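Local atomic coordinates of putative branched-chain-amino-acid aminotransferase (PDB entry 3CSW), a protein that probably transfers the amino group of leucine, isoleucine and valine to 2-oxoglutarate with the help of pyridoxal 5'-phosphate, as a class-IV aminotransferase. Residues Val132-Asp137 and Thr150-Ala155; Leu74-Asp79 and Gly107-Val112; Glu228-Asp233 and Arg248-His253; Gly202-Asn207 and Thr238-Gly243. All coordinates share one frame; numbering follows the deposited sequence.

Contact 1 (Val132-Asp137 and Thr150-Ala155); sequences VRRIPD and TDIVLA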
loop_
_atom_site.group_PDB
_atom_site.type_symbol
_atom_site.label_atom_id
_atom_site.label_comp_id
_atom_site.label_asym_id
_atom_site.label_seq_id
_atom_site.Cartn_x
_atom_site.Cartn_y
_atom_site.Cartn_z
ATOM N N VAL A 132 9.494 3.006 12.222
ATOM C CA VAL A 132 8.378 2.114 12.264
ATOM C C VAL A 132 7.130 2.873 11.783
ATOM O O VAL A 132 6.813 3.949 12.313
ATOM C CB VAL A 132 8.175 1.609 13.706
ATOM C CG1 VAL A 132 7.001 0.667 13.770
ATOM C CG2 VAL A 132 9.456 0.931 14.219
ATOM N N ARG A 133 6.452 2.322 10.766
ATOM C CA ARG A 133 5.186 2.861 10.294
ATOM C C ARG A 133 4.056 2.265 11.102
ATOM O O ARG A 133 4.110 1.117 11.506
ATOM C CB ARG A 133 4.938 2.604 8.808
ATOM C CG ARG A 133 5.941 3.197 7.857
ATOM C CD ARG A 133 5.958 4.708 7.930
ATOM N NE ARG A 133 6.989 5.220 7.031
ATOM C CZ ARG A 133 6.806 5.665 5.790
ATOM N NH1 ARG A 133 5.596 5.735 5.225
ATOM N NH2 ARG A 133 7.871 6.054 5.088
ATOM N N ARG A 134 3.036 3.076 11.345
ATOM C CA ARG A 134 1.830 2.646 12.051
ATOM C C ARG A 134 1.145 1.516 11.276
ATOM O O ARG A 134 1.016 1.598 10.058
ATOM C CB ARG A 134 0.889 3.832 12.205
ATOM C CG ARG A 134 -0.252 3.643 13.192
ATOM C CD ARG A 134 0.261 3.829 14.601
ATOM N NE ARG A 134 -0.807 4.085 15.554
ATOM C CZ ARG A 134 -1.251 3.247 16.489
ATOM N NH1 ARG A 134 -0.759 2.033 16.637
ATOM N NH2 ARG A 134 -2.215 3.646 17.308
ATOM N N ILE A 135 0.708 0.464 11.991
ATOM C CA ILE A 135 0.075 -0.690 11.354
ATOM C C ILE A 135 -1.253 -0.222 10.770
ATOM O O ILE A 135 -2.021 0.480 11.463
ATOM C CB ILE A 135 -0.183 -1.882 12.341
ATOM C CG1 ILE A 135 1.133 -2.424 12.907
ATOM C CG2 ILE A 135 -1.001 -2.988 11.635
ATOM C CD1 ILE A 135 0.946 -3.509 14.039
ATOM N N PRO A 136 -1.523 -0.583 9.500
ATOM C CA PRO A 136 -2.755 -0.119 8.864
ATOM C C PRO A 136 -3.963 -0.927 9.335
ATOM O O PRO A 136 -3.804 -2.046 9.814
ATOM C CB PRO A 136 -2.476 -0.339 7.364
ATOM C CG PRO A 136 -1.584 -1.515 7.326
ATOM C CD PRO A 136 -0.712 -1.396 8.573
ATOM N N ASP A 137 -5.146 -0.347 9.169
ATOM C CA ASP A 137 -6.418 -0.953 9.559
ATOM C C ASP A 137 -6.665 -2.371 9.011
ATOM O O ASP A 137 -7.251 -3.195 9.701
ATOM C CB ASP A 137 -7.596 -0.009 9.160
ATOM C CG ASP A 137 -8.903 -0.360 9.879
ATOM O OD1 ASP A 137 -8.922 -0.446 11.135
ATOM O OD2 ASP A 137 -9.928 -0.556 9.182
ATOM N N THR A 150 3.148 -4.492 17.780
ATOM C CA THR A 150 4.553 -4.373 17.458
ATOM C C THR A 150 4.960 -3.009 16.903
ATOM O O THR A 150 6.133 -2.658 16.993
ATOM C CB THR A 150 4.991 -5.524 16.546
ATOM O OG1 THR A 150 4.054 -5.638 15.487
ATOM C CG2 THR A 150 5.031 -6.888 17.316
ATOM N N ASP A 151 4.035 -2.236 16.328
ATOM C CA ASP A 151 4.403 -0.869 15.904
ATOM C C ASP A 151 4.808 -0.019 17.127
ATOM O O ASP A 151 5.863 0.614 17.131
ATOM C CB ASP A 151 3.334 -0.158 15.032
ATOM C CG ASP A 151 1.897 -0.238 15.586
ATOM O OD1 ASP A 151 1.632 -0.922 16.608
ATOM O OD2 ASP A 151 1.008 0.378 14.944
ATOM N N ILE A 152 3.975 -0.034 18.158
ATOM C CA ILE A 152 4.220 0.715 19.382
ATOM C C ILE A 152 5.395 0.098 20.186
ATOM O O ILE A 152 6.254 0.827 20.686
ATOM C CB ILE A 152 2.936 0.830 20.254
ATOM C CG1 ILE A 152 1.797 1.544 19.497
ATOM C CG2 ILE A 152 3.260 1.530 21.576
ATOM C CD1 ILE A 152 2.140 2.954 18.888
ATOM N N VAL A 153 5.473 -1.227 20.284
ATOM C CA VAL A 153 6.603 -1.871 20.994
ATOM C C VAL A 153 7.937 -1.526 20.305
ATOM O O VAL A 153 8.886 -1.074 20.954
ATOM C CB VAL A 153 6.410 -3.425 21.137
ATOM C CG1 VAL A 153 7.714 -4.138 21.627
ATOM C CG2 VAL A 153 5.250 -3.724 22.068
ATOM N N LEU A 154 8.014 -1.702 18.991
ATOM C CA LEU A 154 9.262 -1.404 18.282
ATOM C C LEU A 154 9.602 0.090 18.273
ATOM O O LEU A 154 10.758 0.463 18.418
ATOM C CB LEU A 154 9.245 -2.001 16.868
ATOM C CG LEU A 154 9.154 -3.533 16.816
ATOM C CD1 LEU A 154 9.098 -4.046 15.354
ATOM C CD2 LEU A 154 10.342 -4.129 17.551
ATOM N N ALA A 155 8.597 0.948 18.158
ATOM C CA ALA A 155 8.842 2.402 18.113
ATOM C C ALA A 155 9.324 2.963 19.448
ATOM O O ALA A 155 10.212 3.819 19.482
ATOM C CB ALA A 155 7.571 3.167 17.617
#
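V132 opens the segment by packing against helix 150-156 at D151, L154 and A155. Its CG1, anti to the backbone N, rests 3.5 Å from D151 O, while CG2 lies 4.0 Å from both L154 CB and A155 N. R133 turns the other way, its guanidinium bound to G169 O and to the third subunit. R134 also starts out away from the helix, but its chain bends at chi2 (79°) and brings NH1 back to D151, where NH1 and OD2 form a salt bridge of 3.0 Å. D151 CG lies in the guanidinium plane at its edge, the carboxylate turned 41° from it, I152 CD1 covers one face, and NE pairs with E176. I135 adds a second grip on the same oxygen: its backbone N donates to D151 OD2 over 3.0 Å and almost straight, at 177°. Both donors come from above the carboxylate plane, and D151 OD1 takes the N-H of I152 and a salt bridge from R149, so the buried carboxylate's charge is probably largely balanced. The I135 side chain crosses the carboxylate, CD1 3.7 Å from OD1. This aspartate thus pins a loop beside the cofactor pocket, to which I152 belongs, at the interface with the second subunit.

Contact 2 (Leu74-Asp79 and Gly107-Val112); sequences LSLSFD and GEVLFV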
loop_
_atom_site.group_PDB
_atom_site.type_symbol
_atom_site.label_atom_id
_atom_site.label_comp_id
_atom_site.label_asym_id
_atom_site.label_seq_id
_atom_site.Cartn_x
_atom_site.Cartn_y
_atom_site.Cartn_z
ATOM N N LEU A 74 -15.834 -7.061 29.662
ATOM C CA LEU A 74 -15.147 -6.442 30.774
ATOM C C LEU A 74 -15.746 -7.032 32.051
ATOM O O LEU A 74 -16.967 -7.129 32.183
ATOM C CB LEU A 74 -15.321 -4.922 30.703
ATOM C CG LEU A 74 -14.111 -4.083 31.091
ATOM C CD1 LEU A 74 -14.336 -2.653 30.649
ATOM C CD2 LEU A 74 -13.836 -4.177 32.591
ATOM N N SER A 75 -14.887 -7.461 32.972
ATOM C CA SER A 75 -15.348 -8.059 34.235
ATOM C C SER A 75 -15.856 -7.000 35.214
ATOM O O SER A 75 -16.901 -7.178 35.833
ATOM C CB SER A 75 -14.217 -8.866 34.893
ATOM O OG SER A 75 -13.094 -8.047 35.205
ATOM N N LEU A 76 -15.100 -5.906 35.338
ATOM C CA LEU A 76 -15.418 -4.810 36.256
ATOM C C LEU A 76 -16.535 -3.895 35.760
ATOM O O LEU A 76 -16.629 -3.587 34.570
ATOM C CB LEU A 76 -14.170 -3.943 36.523
ATOM C CG LEU A 76 -13.344 -4.292 37.765
ATOM C CD1 LEU A 76 -12.204 -3.314 37.937
ATOM C CD2 LEU A 76 -14.195 -4.311 39.010
ATOM N N SER A 77 -17.364 -3.437 36.689
ATOM C CA SER A 77 -18.349 -2.409 36.376
ATOM C C SER A 77 -17.625 -1.062 36.442
ATOM O O SER A 77 -16.508 -0.965 36.972
ATOM C CB SER A 77 -19.523 -2.453 37.353
ATOM O OG SER A 77 -19.130 -2.035 38.653
ATOM N N PHE A 78 -18.238 -0.024 35.883
ATOM C CA PHE A 78 -17.651 1.299 35.980
ATOM C C PHE A 78 -17.570 1.714 37.439
ATOM O O PHE A 78 -16.584 2.305 37.894
ATOM C CB PHE A 78 -18.468 2.323 35.218
ATOM C CG PHE A 78 -17.933 3.712 35.358
ATOM C CD1 PHE A 78 -16.592 3.981 35.072
ATOM C CD2 PHE A 78 -18.740 4.741 35.802
ATOM C CE1 PHE A 78 -16.078 5.234 35.227
ATOM C CE2 PHE A 78 -18.234 6.026 35.942
ATOM C CZ PHE A 78 -16.915 6.276 35.659
ATOM N N ASP A 79 -18.626 1.390 38.169
ATOM C CA ASP A 79 -18.741 1.727 39.578
ATOM C C ASP A 79 -17.602 1.098 40.386
ATOM O O ASP A 79 -17.008 1.760 41.241
ATOM C CB ASP A 79 -20.105 1.254 40.085
ATOM C CG ASP A 79 -20.407 1.724 41.490
ATOM O OD1 ASP A 79 -20.185 2.925 41.795
ATOM O OD2 ASP A 79 -20.890 0.883 42.282
ATOM N N GLY A 107 -10.391 -12.346 31.904
ATOM C CA GLY A 107 -11.076 -11.096 32.263
ATOM C C GLY A 107 -10.548 -10.429 33.540
ATOM O O GLY A 107 -11.079 -9.399 33.969
ATOM N N GLU A 108 -9.509 -11.025 34.139
ATOM C CA GLU A 108 -8.802 -10.498 35.316
ATOM C C GLU A 108 -8.305 -9.086 35.070
ATOM O O GLU A 108 -7.781 -8.809 33.997
ATOM C CB GLU A 108 -7.555 -11.358 35.579
ATOM C CG GLU A 108 -7.809 -12.804 36.032
ATOM C CD GLU A 108 -7.608 -13.007 37.524
ATOM O OE1 GLU A 108 -7.935 -12.086 38.305
ATOM O OE2 GLU A 108 -7.114 -14.089 37.917
ATOM N N VAL A 109 -8.427 -8.209 36.066
ATOM C CA VAL A 109 -7.953 -6.815 35.954
ATOM C C VAL A 109 -6.806 -6.549 36.944
ATOM O O VAL A 109 -6.838 -7.015 38.087
ATOM C CB VAL A 109 -9.108 -5.800 36.177
ATOM C CG1 VAL A 109 -8.617 -4.354 36.043
ATOM C CG2 VAL A 109 -10.237 -6.053 35.178
ATOM N N LEU A 110 -5.785 -5.825 36.487
ATOM C CA LEU A 110 -4.661 -5.438 37.338
ATOM C C LEU A 110 -4.483 -3.937 37.267
ATOM O O LEU A 110 -4.360 -3.386 36.175
ATOM C CB LEU A 110 -3.366 -6.115 36.887
ATOM C CG LEU A 110 -2.025 -5.659 37.483
ATOM C CD1 LEU A 110 -1.923 -6.061 38.929
ATOM C CD2 LEU A 110 -0.880 -6.255 36.674
ATOM N N PHE A 111 -4.463 -3.281 38.430
ATOM C CA PHE A 111 -4.213 -1.838 38.503
ATOM C C PHE A 111 -2.820 -1.651 39.077
ATOM O O PHE A 111 -2.445 -2.371 40.008
ATOM C CB PHE A 111 -5.199 -1.143 39.428
ATOM C CG PHE A 111 -6.650 -1.224 39.002
ATOM C CD1 PHE A 111 -7.383 -2.397 39.174
ATOM C CD2 PHE A 111 -7.312 -0.090 38.532
ATOM C CE1 PHE A 111 -8.746 -2.453 38.845
ATOM C CE2 PHE A 111 -8.676 -0.142 38.206
ATOM C CZ PHE A 111 -9.386 -1.324 38.356
ATOM N N VAL A 112 -2.055 -0.710 38.532
ATOM C CA VAL A 112 -0.725 -0.393 39.051
ATOM C C VAL A 112 -0.717 1.106 39.349
ATOM O O VAL A 112 -0.982 1.915 38.463
ATOM C CB VAL A 112 0.421 -0.756 38.056
ATOM C CG1 VAL A 112 1.783 -0.567 38.709
ATOM C CG2 VAL A 112 0.287 -2.179 37.546
#
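The backbones come nearest at S75 and G107, whose CA atoms are 5.6 Å apart, and from there strand 109-112 runs on while 74-79 leads into a helix that begins at F78. G107 has positive phi (78°), a backbone conformation most readily adopted by glycine, and a side chain on it would point at S75. The single polar link lies here: S75 OG, held between its backbone N and carbonyl carbon (chi1 61°), donates to G107 O at 2.7 Å, from above the carbonyl plane. The same hydroxyl oxygen is 3.5 Å from V109 CG2, so the bond borders on apolar surface. Further along, L76 carries the rest through one methyl. Its CD1 meets F111 tip to tip, 3.5 Å from CZ and in the plane of the ring at its edge, and lies 4.2 Å from V109 CG1. V109 points toward 74-79 and the end of F111 comes round to it, so both meet the tip of L76. V109 and F111 also touch V100 of the adjacent antiparallel strand 96-102. L76 O accepts a hydrogen bond from Y60 of helix 56-68, which L74 touches too, wedging the linker before helix 78-89 between helix 56-68 and the sheet.

Contact 3 (Glu228-Asp233 and Arg248-His253); sequences ELFEAD and RRLNEH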
loop_
_atom_site.group_PDB
_atom_site.type_symbol
_atom_site.label_atom_id
_atom_site.label_comp_id
_atom_site.label_asym_id
_atom_site.label_seq_id
_atom_site.Cartn_x
_atom_site.Cartn_y
_atom_site.Cartn_z
ATOM N N GLU A 228 4.598 18.773 6.220
ATOM C CA GLU A 228 3.923 19.885 6.880
ATOM C C GLU A 228 4.480 20.141 8.283
ATOM O O GLU A 228 4.441 21.255 8.751
ATOM C CB GLU A 228 2.405 19.674 6.979
ATOM C CG GLU A 228 1.686 19.467 5.656
ATOM C CD GLU A 228 0.167 19.480 5.823
ATOM O OE1 GLU A 228 -0.365 20.506 6.265
ATOM O OE2 GLU A 228 -0.494 18.484 5.489
ATOM N N LEU A 229 4.960 19.112 8.962
ATOM C CA LEU A 229 5.596 19.295 10.270
ATOM C C LEU A 229 6.866 20.153 10.100
ATOM O O LEU A 229 7.199 20.977 10.950
ATOM C CB LEU A 229 5.958 17.950 10.900
ATOM C CG LEU A 229 4.841 16.965 11.275
ATOM C CD1 LEU A 229 5.435 15.667 11.876
ATOM C CD2 LEU A 229 3.811 17.582 12.227
ATOM N N PHE A 230 7.562 19.962 8.989
ATOM C CA PHE A 230 8.813 20.685 8.738
ATOM C C PHE A 230 8.575 22.115 8.266
ATOM O O PHE A 230 9.503 22.915 8.232
ATOM C CB PHE A 230 9.719 19.905 7.786
ATOM C CG PHE A 230 10.273 18.637 8.393
ATOM C CD1 PHE A 230 9.532 17.464 8.392
ATOM C CD2 PHE A 230 11.542 18.613 8.962
ATOM C CE1 PHE A 230 10.031 16.280 8.973
ATOM C CE2 PHE A 230 12.052 17.423 9.536
ATOM C CZ PHE A 230 11.297 16.265 9.537
ATOM N N GLU A 231 7.328 22.452 7.947
ATOM C CA GLU A 231 6.980 23.815 7.576
ATOM C C GLU A 231 6.078 24.493 8.580
ATOM O O GLU A 231 5.642 25.616 8.344
ATOM C CB GLU A 231 6.330 23.830 6.210
ATOM C CG GLU A 231 7.244 23.234 5.148
ATOM C CD GLU A 231 6.896 23.700 3.758
ATOM O OE1 GLU A 231 5.870 23.231 3.207
ATOM O OE2 GLU A 231 7.661 24.525 3.217
ATOM N N ALA A 232 5.813 23.823 9.703
ATOM C CA ALA A 232 4.896 24.323 10.712
ATOM C C ALA A 232 5.507 25.483 11.489
ATOM O O ALA A 232 6.729 25.539 11.666
ATOM C CB ALA A 232 4.525 23.174 11.680
ATOM N N ASP A 233 4.660 26.396 11.967
ATOM C CA ASP A 233 5.088 27.440 12.908
ATOM C C ASP A 233 5.309 26.889 14.330
ATOM O O ASP A 233 6.215 27.345 15.036
ATOM C CB ASP A 233 4.069 28.593 12.971
ATOM C CG ASP A 233 3.841 29.244 11.629
ATOM O OD1 ASP A 233 4.774 29.245 10.823
ATOM O OD2 ASP A 233 2.721 29.738 11.370
ATOM N N ARG A 248 10.263 21.611 20.652
ATOM C CA ARG A 248 11.198 22.633 20.158
ATOM C C ARG A 248 12.014 22.223 18.917
ATOM O O ARG A 248 12.492 23.091 18.177
ATOM C CB ARG A 248 12.114 23.118 21.269
ATOM C CG ARG A 248 13.196 22.228 21.643
ATOM C CD ARG A 248 14.215 22.965 22.564
ATOM N NE ARG A 248 14.880 21.922 23.327
ATOM C CZ ARG A 248 15.799 21.088 22.831
ATOM N NH1 ARG A 248 16.234 21.208 21.572
ATOM N NH2 ARG A 248 16.300 20.124 23.606
ATOM N N ARG A 249 12.134 20.908 18.684
ATOM C CA ARG A 249 12.919 20.384 17.571
ATOM C C ARG A 249 12.388 19.013 17.067
ATOM O O ARG A 249 12.108 18.127 17.866
ATOM C CB ARG A 249 14.351 20.256 18.061
ATOM C CG ARG A 249 15.400 20.039 17.029
ATOM C CD ARG A 249 16.743 20.341 17.684
ATOM N NE ARG A 249 17.844 20.444 16.736
ATOM C CZ ARG A 249 18.723 19.472 16.486
ATOM N NH1 ARG A 249 18.636 18.294 17.111
ATOM N NH2 ARG A 249 19.704 19.676 15.599
ATOM N N LEU A 250 12.204 18.894 15.751
ATOM C CA LEU A 250 11.864 17.651 15.079
ATOM C C LEU A 250 13.064 17.264 14.231
ATOM O O LEU A 250 13.457 18.001 13.345
ATOM C CB LEU A 250 10.616 17.827 14.190
ATOM C CG LEU A 250 10.230 16.720 13.206
ATOM C CD1 LEU A 250 9.926 15.388 13.917
ATOM C CD2 LEU A 250 9.059 17.199 12.289
ATOM N N ASN A 251 13.639 16.099 14.492
ATOM C CA ASN A 251 14.859 15.688 13.815
ATOM C C ASN A 251 15.895 16.824 14.007
ATOM O O ASN A 251 16.252 17.128 15.147
ATOM C CB ASN A 251 14.595 15.315 12.335
ATOM C CG ASN A 251 13.907 13.956 12.160
ATOM O OD1 ASN A 251 13.340 13.395 13.085
ATOM N ND2 ASN A 251 13.967 13.426 10.952
ATOM N N GLU A 252 16.360 17.468 12.937
ATOM C CA GLU A 252 17.306 18.595 13.081
ATOM C C GLU A 252 16.629 19.953 12.879
ATOM O O GLU A 252 17.301 20.973 12.802
ATOM C CB GLU A 252 18.439 18.466 12.072
ATOM C CG GLU A 252 19.314 17.243 12.218
ATOM C CD GLU A 252 20.134 16.989 10.952
ATOM O OE1 GLU A 252 19.548 16.654 9.885
ATOM O OE2 GLU A 252 21.373 17.133 11.033
ATOM N N HIS A 253 15.303 19.956 12.804
ATOM C CA HIS A 253 14.529 21.152 12.548
ATOM C C HIS A 253 14.016 21.776 13.838
ATOM O O HIS A 253 13.108 21.250 14.462
ATOM C CB HIS A 253 13.344 20.797 11.627
ATOM C CG HIS A 253 12.542 21.984 11.185
ATOM N ND1 HIS A 253 12.821 22.684 10.030
ATOM C CD2 HIS A 253 11.475 22.598 11.748
ATOM C CE1 HIS A 253 11.957 23.679 9.905
ATOM N NE2 HIS A 253 11.130 23.646 10.933
HETATM O O HOH W 1 9.162 25.369 10.808
#
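One face of the F230 ring is taken by L250, whose CD2 makes a CH-pi contact 3.8 Å from the ring centroid and 19° off the normal. At the edge, near the ring plane, stands N251 ND2, 4.1 Å from CZ; the amide's OD1 is engaged by I129 N. The F230 ring in turn directs its edge at the face of H253 in an offset edge-to-face pair, planes 69° apart and centroids separated by 5.9 Å. F230 C lies over one face of the imidazole, and a water sits in the imidazole plane at its edge. L250 CD2 is wedged further, a tight 3.5 Å from L229 CB, so a single methyl fills the notch between two consecutive helix residues. In place of F230, an alanine would remove the ring that seats L250 and meets H253, and would probably loosen the turn against the helix end. That turn, type II' from L250 to H253, is closed by paired backbone bonds, and it aims L250, N251 and H253 all at the helix. E231 OE2 accepts from E252 N of the third subunit, and E252 N here donates to E231 of that subunit. Polar linkage across the contact is indirect: the water donates to A232 O at 2.6 Å and lies 2.6 Å from H253 NE2. Adhesion therefore depends mainly on apolar and aromatic contact, plus one bridging water.

Contact 4 (Gly202-Asn207 and Thr238-Gly243); sequences GITREN and THTSAG. With PLP (pyridoxal-5'-phosphate), chain E.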
loop_
_atom_site.group_PDB
_atom_site.type_symbol
_atom_site.label_atom_id
_atom_site.label_comp_id
_atom_site.label_asym_id
_atom_site.label_seq_id
_atom_site.Cartn_x
_atom_site.Cartn_y
_atom_site.Cartn_z
ATOM N N GLY A 202 -6.870 9.770 21.381
ATOM C CA GLY A 202 -6.423 10.133 22.702
ATOM C C GLY A 202 -7.391 11.060 23.420
ATOM O O GLY A 202 -7.997 11.957 22.805
ATOM N N ILE A 203 -7.536 10.817 24.713
ATOM C CA ILE A 203 -8.377 11.631 25.596
ATOM C C ILE A 203 -7.808 13.051 25.822
ATOM O O ILE A 203 -8.582 13.999 25.958
ATOM C CB ILE A 203 -8.633 10.897 26.939
ATOM C CG1 ILE A 203 -9.483 9.650 26.638
ATOM C CG2 ILE A 203 -9.249 11.868 28.007
ATOM C CD1 ILE A 203 -9.650 8.688 27.762
ATOM N N THR A 204 -6.478 13.201 25.846
ATOM C CA THR A 204 -5.849 14.545 25.928
ATOM C C THR A 204 -6.088 15.326 24.638
ATOM O O THR A 204 -6.436 16.499 24.658
ATOM C CB THR A 204 -4.319 14.478 26.196
ATOM O OG1 THR A 204 -4.036 13.453 27.149
ATOM C CG2 THR A 204 -3.769 15.836 26.710
ATOM N N ARG A 205 -5.876 14.655 23.511
ATOM C CA ARG A 205 -6.187 15.206 22.190
ATOM C C ARG A 205 -7.613 15.776 22.110
ATOM O O ARG A 205 -7.818 16.883 21.674
ATOM C CB ARG A 205 -5.982 14.093 21.153
ATOM C CG ARG A 205 -6.459 14.379 19.730
ATOM C CD ARG A 205 -6.520 13.112 18.919
ATOM N NE ARG A 205 -6.839 13.402 17.531
ATOM C CZ ARG A 205 -8.076 13.537 17.061
ATOM N NH1 ARG A 205 -9.131 13.393 17.861
ATOM N NH2 ARG A 205 -8.254 13.801 15.778
ATOM N N GLU A 206 -8.591 14.982 22.494
ATOM C CA GLU A 206 -9.985 15.353 22.479
ATOM C C GLU A 206 -10.216 16.632 23.281
ATOM O O GLU A 206 -10.856 17.557 22.786
ATOM C CB GLU A 206 -10.774 14.172 23.060
ATOM C CG GLU A 206 -12.267 14.295 23.298
ATOM C CD GLU A 206 -12.734 13.140 24.238
ATOM O OE1 GLU A 206 -12.696 11.939 23.843
ATOM O OE2 GLU A 206 -13.064 13.436 25.401
ATOM N N ASN A 207 -9.682 16.675 24.506
ATOM C CA ASN A 207 -9.782 17.842 25.385
ATOM C C ASN A 207 -9.130 19.091 24.832
ATOM O O ASN A 207 -9.668 20.197 25.000
ATOM C CB ASN A 207 -9.210 17.530 26.767
ATOM C CG ASN A 207 -10.215 16.824 27.664
ATOM O OD1 ASN A 207 -11.259 17.382 28.007
ATOM N ND2 ASN A 207 -9.887 15.618 28.078
ATOM N N THR A 238 0.416 15.581 22.869
ATOM C CA THR A 238 -0.545 15.455 23.958
ATOM C C THR A 238 -0.568 14.011 24.476
ATOM O O THR A 238 -0.646 13.075 23.700
ATOM C CB THR A 238 -1.988 15.886 23.503
ATOM O OG1 THR A 238 -2.474 14.997 22.490
ATOM C CG2 THR A 238 -1.999 17.309 22.959
ATOM N N HIS A 239 -0.499 13.833 25.787
ATOM C CA HIS A 239 -0.681 12.514 26.397
ATOM C C HIS A 239 -1.113 12.655 27.860
ATOM O O HIS A 239 -0.917 13.686 28.464
ATOM C CB HIS A 239 0.573 11.618 26.239
ATOM C CG HIS A 239 1.816 12.146 26.889
ATOM N ND1 HIS A 239 2.300 11.655 28.090
ATOM C CD2 HIS A 239 2.693 13.096 26.491
ATOM C CE1 HIS A 239 3.415 12.290 28.403
ATOM N NE2 HIS A 239 3.676 13.171 27.458
ATOM N N THR A 240 -1.699 11.601 28.414
ATOM C CA THR A 240 -2.296 11.636 29.739
ATOM C C THR A 240 -1.422 12.251 30.849
ATOM O O THR A 240 -1.867 13.159 31.574
ATOM C CB THR A 240 -2.772 10.207 30.189
ATOM O OG1 THR A 240 -3.965 9.836 29.475
ATOM C CG2 THR A 240 -3.083 10.185 31.659
ATOM N N SER A 241 -0.188 11.765 30.983
ATOM C CA SER A 241 0.612 12.128 32.144
ATOM C C SER A 241 0.982 13.590 32.182
ATOM O O SER A 241 0.907 14.191 33.246
ATOM C CB SER A 241 1.863 11.233 32.288
ATOM O OG SER A 241 2.680 11.276 31.134
ATOM N N ALA A 242 1.309 14.165 31.027
ATOM C CA ALA A 242 1.886 15.491 30.951
ATOM C C ALA A 242 0.975 16.571 30.368
ATOM O O ALA A 242 1.237 17.740 30.576
ATOM C CB ALA A 242 3.208 15.431 30.158
ATOM N N GLY A 243 -0.088 16.206 29.653
ATOM C CA GLY A 243 -0.977 17.202 29.041
ATOM C C GLY A 243 -0.414 17.703 27.712
ATOM O O GLY A 243 -0.152 16.897 26.827
HETATM N N1 PLP E . -1.060 7.413 20.868
HETATM C C2 PLP E . -0.627 6.192 21.372
HETATM C C2A PLP E . -0.014 5.220 20.412
HETATM C C3 PLP E . -0.768 5.907 22.748
HETATM O O3 PLP E . -0.270 4.742 23.284
HETATM C C4 PLP E . -1.356 6.870 23.603
HETATM C C4A PLP E . -1.460 6.620 25.083
HETATM O O4A PLP E . -0.484 6.842 25.823
HETATM C C5 PLP E . -1.779 8.099 23.070
HETATM C C6 PLP E . -1.635 8.350 21.704
HETATM C C5A PLP E . -2.200 9.245 23.963
HETATM O O4P PLP E . -3.559 9.096 24.348
HETATM P P PLP E . -4.160 9.747 25.718
HETATM O O1P PLP E . -5.556 9.156 26.003
HETATM O O2P PLP E . -4.272 11.236 25.553
HETATM O O3P PLP E . -3.163 9.389 26.812
HETATM O O HOH W 2 -3.730 12.571 23.269
#
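Packing is densest around T204, whose two branches divide the work. CG2, anti to the backbone N, lies 3.7 Å from T238 CB and also approaches G243 O; OG1, beside that N, sits 3.1 Å from H239 C and donates to PLP O2P at 2.7 Å. T204 N donates to PLP O2P as well. I203 N donates to PLP O1P. From the other segment T240 N and T240 OG1 both hold PLP O3P, the hydroxyl at 2.8 Å. The phosphate is gripped between the first turn of a helix and the loop after a strand, and the N terminus of that helix would probably stabilise its negative charge. G202, the N-cap, comes so close to O4P that a CB would clash. Where R205 faces T238 the fit is looser: a water bridges R205 N and T238 OG1, and it also donates to PLP O2P at 2.7 Å. An alanine at T204 would lose the bond to O2P and the methyl contact with T238, probably weakening the phosphate grip and loosening helix against strand. F271 of helix 262-276 packs on T204, helix 56-68 touches I203 and T240, and T238 and R205 lean on strand 181-186.

Overall arrangement
From the N terminus, contact 2 closes first, bringing the linker ahead of helix 78-89 back to strand 109-115 of the antiparallel sheet. Contact 1 follows, folding the long loop between strand 125-129 and helix 150-156 back on the start of that helix. The last two cross, their segments alternating: contact 4 brings the start of helix 203-214 to the end of strand 234-239, and contact 3 brings the end of helix 226-230 to the turn after strand 249-250. Contacts 2 and 3 lie on opposite sides of the chain's centre, their centres about 41 Å apart, with contact 4 nearer the middle. Contacts 1 and 4 supply the cofactor pocket; contacts 1 and 2 touch the second subunit.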